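PDB 1J6U: UDP-N-acetylmuramate-alanine ligase MurC from Thermotoga maritima, which catalyses the ATP-dependent joining of L-alanine to UDP-N-acetylmuramate, a step in the biosynthesis of bacterial cell-wall peptidoglycan. Local coordinates for residues A284-F289 with E301-F306; D335-L340 with L436-G441. One frame throughout, in Å; residues are numbered along the deposited sequence.

Interaction 1 of 2, residues A284-F289 with E301-F306; sequences AVIALF and EALEEF
Leu303 pushes its forked end between Val285 and Ile286 and gives one methyl to each. With CG anti to the carbonyl carbon (chi1 -75°) and CD1 continuing the extended chain, the leucine reaches from the helix 296-305 straight at the helix 276-291. Its CD1 lies 3.9 Å from CG1 of Ile286, the two side chains crossing at a slant. The other branch, CD2, comes to 4.1 Å from CG1 of Val285, and there the side chains run past one another in opposite senses. Ile286 starts from a CB that is not aimed at the partner helix, but CG1, opposite the carbonyl carbon (chi1 -83°), lies on the leucine's side and itself makes the touch; Val285, whose CB already faces across, uses its short CG1 branch. The backbones stay well apart, with the CA atoms of Val285 and Leu303 at 8.9 Å, and the leucine side chain covers much of that distance.

The inner side is well filled. Met131 of the helix 125-138 packs on Val285, while Leu267 and Leu269 of the strand 264-271 lie against Ile286, and Leu269 and Leu271 against Leu303. On the outer side of the second helix the character changes: Glu301 and Glu305 are exposed, as suits carboxylates that water can solvate, and Glu301 OE1 also makes a weak hydrogen bond with His138 NE2. The helix 296-305 is thus amphipathic, greasy inward and acidic outward.

Between the two segments the buried surface is small, 110 Å², and no hydrogen bond crosses it. Three aliphatic side chains holding each other by dispersion and by exclusion of water imply cohesion without strict direction, with the strand and the neighbouring helix completing the hydrophobic core that these two successive helices share.

Interaction 2 of 2, residues D335-L340 with L436-G441; sequences DEIRNL and LFVGAG
Leu340 and Val438 meet tip to tip, a knob from the helix 334-347 entering the notch of a branched residue on the strand 433-438. CG of Leu340 stands anti to the backbone N (chi1 170°), and with chi2 at 66° it is CD2, not CD1, that continues the extended chain into the V formed by the valine methyls. CD2 of Leu340 lies 3.5 Å from CG2 of Val438, tighter than usual for two carbons, and 3.9 Å from CG1 of Val438.

Two looser contacts flank this point. CG1 of Ile337, one helical turn earlier, touches CG1 of Val438 at 4.4 Å, so the valine is a bump between isoleucine and leucine. Leu436, two residues back on the same face of the strand, sends its extended CD1 to the CG of Leu340. Beta-branched valine suits a strand and offers a broad, short surface; the leucines supply reach across axes 11.5 Å apart.

Helix and strand run nearly antiparallel, at 167°. The helix belongs to a beta-alpha-beta crossover between the strands 324-329 and 352-357, and it passes over 433-438, which lies between them in the sheet. Phe437 points to the other face, where it meets Phe450.

All four touching residues are buried and purely aliphatic, which implies that fit of shape, not polar bonding, joins helix to sheet here.

How the interactions relate
The two contacts belong to different parts of the ligase: interaction 1 has its segment 284-289 in the middle-domain range, while interaction 2 lies in the C-terminal glutamate ligase domain. Their centres are 25 Å apart and their nearest atoms about 14 Å, so they do not touch. Between them in sequence the chain passes from one domain to the other. Interaction 1 is the closer to the predicted ATP site: the side chain of Val285 is about 7 Å from that of Thr127, that of Leu340 about 12 Å. None of the touching residues is among the predicted ATP-binding residues. Each contact is buried and hydrophobic, consistent with Mur ligases, whose middle and C-terminal domains border the active-site cleft.

Interaction 1 of 2, residues A284-F289 with E301-F306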
loop_
_atom_site.group_PDB
_atom_site.type_symbol
_atom_site.label_atom_id
_atom_site.label_comp_id
_atom_site.label_asym_id
_atom_site.label_seq_id
_atom_site.Cartn_x
_atom_site.Cartn_y
_atom_site.Cartn_z
ATOM N N ALA A 284 -11.950 -9.883 -4.273
ATOM C CA ALA A 284 -12.024 -10.109 -2.831
ATOM C C ALA A 284 -13.006 -9.131 -2.186
ATOM O O ALA A 284 -13.703 -9.469 -1.218
ATOM C CB ALA A 284 -10.644 -9.962 -2.185
ATOM N N VAL A 285 -13.067 -7.915 -2.717
ATOM C CA VAL A 285 -13.983 -6.943 -2.163
ATOM C C VAL A 285 -15.443 -7.357 -2.418
ATOM O O VAL A 285 -16.293 -7.320 -1.536
ATOM C CB VAL A 285 -13.706 -5.524 -2.744
ATOM C CG1 VAL A 285 -14.857 -4.554 -2.343
ATOM C CG2 VAL A 285 -12.354 -4.974 -2.157
ATOM N N ILE A 286 -15.723 -7.694 -3.661
ATOM C CA ILE A 286 -17.019 -8.151 -4.068
ATOM C C ILE A 286 -17.419 -9.352 -3.187
ATOM O O ILE A 286 -18.533 -9.433 -2.698
ATOM C CB ILE A 286 -16.944 -8.579 -5.530
ATOM C CG1 ILE A 286 -17.099 -7.359 -6.409
ATOM C CG2 ILE A 286 -18.029 -9.616 -5.870
ATOM C CD1 ILE A 286 -16.635 -7.646 -7.839
ATOM N N ALA A 287 -16.488 -10.274 -2.989
ATOM C CA ALA A 287 -16.760 -11.445 -2.209
ATOM C C ALA A 287 -17.163 -11.086 -0.809
ATOM O O ALA A 287 -18.095 -11.681 -0.265
ATOM C CB ALA A 287 -15.548 -12.394 -2.197
ATOM N N LEU A 288 -16.485 -10.117 -0.213
ATOM C CA LEU A 288 -16.824 -9.750 1.144
ATOM C C LEU A 288 -18.238 -9.163 1.234
ATOM O O LEU A 288 -19.075 -9.656 1.975
ATOM C CB LEU A 288 -15.831 -8.725 1.692
ATOM C CG LEU A 288 -16.203 -8.133 3.054
ATOM C CD1 LEU A 288 -16.062 -9.224 4.093
ATOM C CD2 LEU A 288 -15.324 -6.976 3.409
ATOM N N PHE A 289 -18.481 -8.098 0.488
ATOM C CA PHE A 289 -19.757 -7.416 0.490
ATOM C C PHE A 289 -20.971 -8.229 0.044
ATOM O O PHE A 289 -22.077 -8.068 0.594
ATOM C CB PHE A 289 -19.636 -6.134 -0.320
ATOM C CG PHE A 289 -18.944 -5.050 0.426
ATOM C CD1 PHE A 289 -17.599 -4.750 0.190
ATOM C CD2 PHE A 289 -19.608 -4.393 1.433
ATOM C CE1 PHE A 289 -16.940 -3.809 0.960
ATOM C CE2 PHE A 289 -18.957 -3.440 2.215
ATOM C CZ PHE A 289 -17.616 -3.143 1.982
ATOM N N GLU A 301 -20.527 0.370 -8.575
ATOM C CA GLU A 301 -20.455 1.743 -9.045
ATOM C C GLU A 301 -19.219 2.376 -8.358
ATOM O O GLU A 301 -18.402 3.068 -8.981
ATOM C CB GLU A 301 -21.754 2.429 -8.631
ATOM C CG GLU A 301 -21.918 3.875 -8.979
ATOM C CD GLU A 301 -23.262 4.398 -8.471
ATOM O OE1 GLU A 301 -23.816 3.782 -7.525
ATOM O OE2 GLU A 301 -23.754 5.420 -9.002
ATOM N N ALA A 302 -19.078 2.086 -7.076
ATOM C CA ALA A 302 -17.989 2.578 -6.288
ATOM C C ALA A 302 -16.682 1.958 -6.811
ATOM O O ALA A 302 -15.684 2.662 -7.026
ATOM C CB ALA A 302 -18.211 2.198 -4.848
ATOM N N LEU A 303 -16.677 0.649 -7.038
ATOM C CA LEU A 303 -15.459 0.047 -7.498
ATOM C C LEU A 303 -15.064 0.621 -8.826
ATOM O O LEU A 303 -13.886 0.793 -9.116
ATOM C CB LEU A 303 -15.562 -1.479 -7.592
ATOM C CG LEU A 303 -15.528 -2.220 -6.245
ATOM C CD1 LEU A 303 -15.772 -3.685 -6.521
ATOM C CD2 LEU A 303 -14.196 -2.015 -5.498
ATOM N N GLU A 304 -16.041 0.942 -9.642
ATOM C CA GLU A 304 -15.699 1.473 -10.942
ATOM C C GLU A 304 -15.025 2.843 -10.799
ATOM O O GLU A 304 -14.131 3.180 -11.553
ATOM C CB GLU A 304 -16.945 1.573 -11.818
ATOM C CG GLU A 304 -16.662 2.182 -13.157
ATOM C CD GLU A 304 -17.739 1.895 -14.166
ATOM O OE1 GLU A 304 -18.933 1.910 -13.782
ATOM O OE2 GLU A 304 -17.384 1.665 -15.347
ATOM N N GLU A 305 -15.437 3.597 -9.797
ATOM C CA GLU A 305 -14.911 4.926 -9.539
ATOM C C GLU A 305 -13.629 4.980 -8.682
ATOM O O GLU A 305 -13.012 6.012 -8.583
ATOM C CB GLU A 305 -16.013 5.766 -8.868
ATOM C CG GLU A 305 -17.103 6.287 -9.834
ATOM C CD GLU A 305 -18.346 6.856 -9.103
ATOM O OE1 GLU A 305 -18.215 7.262 -7.921
ATOM O OE2 GLU A 305 -19.449 6.907 -9.715
ATOM N N PHE A 306 -13.241 3.869 -8.081
ATOM C CA PHE A 306 -12.089 3.813 -7.206
ATOM C C PHE A 306 -10.894 4.382 -7.912
ATOM O O PHE A 306 -10.572 3.915 -8.976
ATOM C CB PHE A 306 -11.815 2.371 -6.843
ATOM C CG PHE A 306 -10.600 2.182 -6.027
ATOM C CD1 PHE A 306 -10.474 2.812 -4.779
ATOM C CD2 PHE A 306 -9.592 1.344 -6.479
ATOM C CE1 PHE A 306 -9.357 2.597 -4.013
ATOM C CE2 PHE A 306 -8.470 1.116 -5.718
ATOM C CZ PHE A 306 -8.345 1.746 -4.476
#

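Interaction 2 of 2, residues D335-L340 with L436-G441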
loop_
_atom_site.group_PDB
_atom_site.type_symbol
_atom_site.label_atom_id
_atom_site.label_comp_id
_atom_site.label_asym_id
_atom_site.label_seq_id
_atom_site.Cartn_x
_atom_site.Cartn_y
_atom_site.Cartn_z
ATOM N N ASP A 335 9.074 -9.790 -9.769
ATOM C CA ASP A 335 7.726 -10.135 -10.190
ATOM C C ASP A 335 6.824 -8.929 -10.201
ATOM O O ASP A 335 5.997 -8.775 -11.100
ATOM C CB ASP A 335 7.138 -11.228 -9.300
ATOM C CG ASP A 335 7.687 -12.603 -9.632
ATOM O OD1 ASP A 335 7.905 -12.892 -10.834
ATOM O OD2 ASP A 335 7.892 -13.404 -8.695
ATOM N N GLU A 336 6.991 -8.061 -9.214
ATOM C CA GLU A 336 6.167 -6.878 -9.165
ATOM C C GLU A 336 6.481 -6.037 -10.423
ATOM O O GLU A 336 5.596 -5.396 -10.978
ATOM C CB GLU A 336 6.449 -6.078 -7.890
ATOM C CG GLU A 336 6.573 -6.920 -6.635
ATOM C CD GLU A 336 6.827 -6.077 -5.374
ATOM O OE1 GLU A 336 7.737 -5.221 -5.394
ATOM O OE2 GLU A 336 6.127 -6.272 -4.353
ATOM N N ILE A 337 7.728 -6.080 -10.889
ATOM C CA ILE A 337 8.121 -5.317 -12.061
ATOM C C ILE A 337 7.595 -5.966 -13.317
ATOM O O ILE A 337 7.114 -5.266 -14.227
ATOM C CB ILE A 337 9.663 -5.141 -12.120
ATOM C CG1 ILE A 337 10.080 -4.138 -11.043
ATOM C CG2 ILE A 337 10.117 -4.648 -13.500
ATOM C CD1 ILE A 337 11.529 -4.028 -10.898
ATOM N N ARG A 338 7.668 -7.294 -13.384
ATOM C CA ARG A 338 7.120 -7.988 -14.556
ATOM C C ARG A 338 5.608 -7.653 -14.668
ATOM O O ARG A 338 5.089 -7.426 -15.773
ATOM C CB ARG A 338 7.315 -9.510 -14.441
ATOM C CG ARG A 338 6.932 -10.309 -15.705
ATOM N N ASN A 339 4.923 -7.602 -13.517
ATOM C CA ASN A 339 3.493 -7.291 -13.467
ATOM C C ASN A 339 3.237 -5.863 -13.893
ATOM O O ASN A 339 2.371 -5.598 -14.720
ATOM C CB ASN A 339 2.936 -7.479 -12.050
ATOM C CG ASN A 339 2.823 -8.937 -11.664
ATOM O OD1 ASN A 339 2.855 -9.280 -10.477
ATOM N ND2 ASN A 339 2.689 -9.808 -12.662
ATOM N N LEU A 340 3.980 -4.940 -13.297
ATOM C CA LEU A 340 3.855 -3.537 -13.621
ATOM C C LEU A 340 3.996 -3.311 -15.152
ATOM O O LEU A 340 3.182 -2.650 -15.797
ATOM C CB LEU A 340 4.923 -2.757 -12.849
ATOM C CG LEU A 340 5.156 -1.286 -13.199
ATOM C CD1 LEU A 340 3.940 -0.428 -12.858
ATOM C CD2 LEU A 340 6.331 -0.831 -12.401
ATOM N N LEU A 436 7.709 5.552 -16.138
ATOM C CA LEU A 436 7.366 4.877 -14.901
ATOM C C LEU A 436 8.527 4.983 -13.918
ATOM O O LEU A 436 9.585 4.373 -14.139
ATOM C CB LEU A 436 7.136 3.395 -15.142
ATOM C CG LEU A 436 6.136 2.955 -16.176
ATOM C CD1 LEU A 436 6.308 1.436 -16.423
ATOM C CD2 LEU A 436 4.755 3.320 -15.689
ATOM N N PHE A 437 8.330 5.741 -12.845
ATOM C CA PHE A 437 9.331 5.853 -11.807
ATOM C C PHE A 437 9.005 4.757 -10.768
ATOM O O PHE A 437 8.108 4.896 -9.932
ATOM C CB PHE A 437 9.270 7.221 -11.168
ATOM C CG PHE A 437 9.908 8.264 -11.979
ATOM C CD1 PHE A 437 9.233 8.838 -13.047
ATOM C CD2 PHE A 437 11.200 8.697 -11.677
ATOM C CE1 PHE A 437 9.830 9.839 -13.794
ATOM C CE2 PHE A 437 11.802 9.694 -12.427
ATOM C CZ PHE A 437 11.116 10.268 -13.483
ATOM N N VAL A 438 9.777 3.687 -10.822
ATOM C CA VAL A 438 9.571 2.527 -9.992
ATOM C C VAL A 438 10.454 2.296 -8.787
ATOM O O VAL A 438 11.672 2.221 -8.912
ATOM C CB VAL A 438 9.694 1.299 -10.866
ATOM C CG1 VAL A 438 9.295 0.041 -10.074
ATOM C CG2 VAL A 438 8.860 1.528 -12.132
ATOM N N GLY A 439 9.829 2.134 -7.628
ATOM C CA GLY A 439 10.573 1.831 -6.429
ATOM C C GLY A 439 9.931 2.206 -5.118
ATOM O O GLY A 439 9.122 3.114 -5.060
ATOM N N ALA A 440 10.341 1.534 -4.042
ATOM C CA ALA A 440 9.755 1.790 -2.731
ATOM C C ALA A 440 10.409 2.943 -1.989
ATOM O O ALA A 440 9.859 3.463 -1.012
ATOM C CB ALA A 440 9.825 0.532 -1.912
ATOM N N GLY A 441 11.570 3.372 -2.472
ATOM C CA GLY A 441 12.266 4.446 -1.794
ATOM C C GLY A 441 12.144 5.864 -2.289
ATOM O O GLY A 441 11.063 6.345 -2.642
#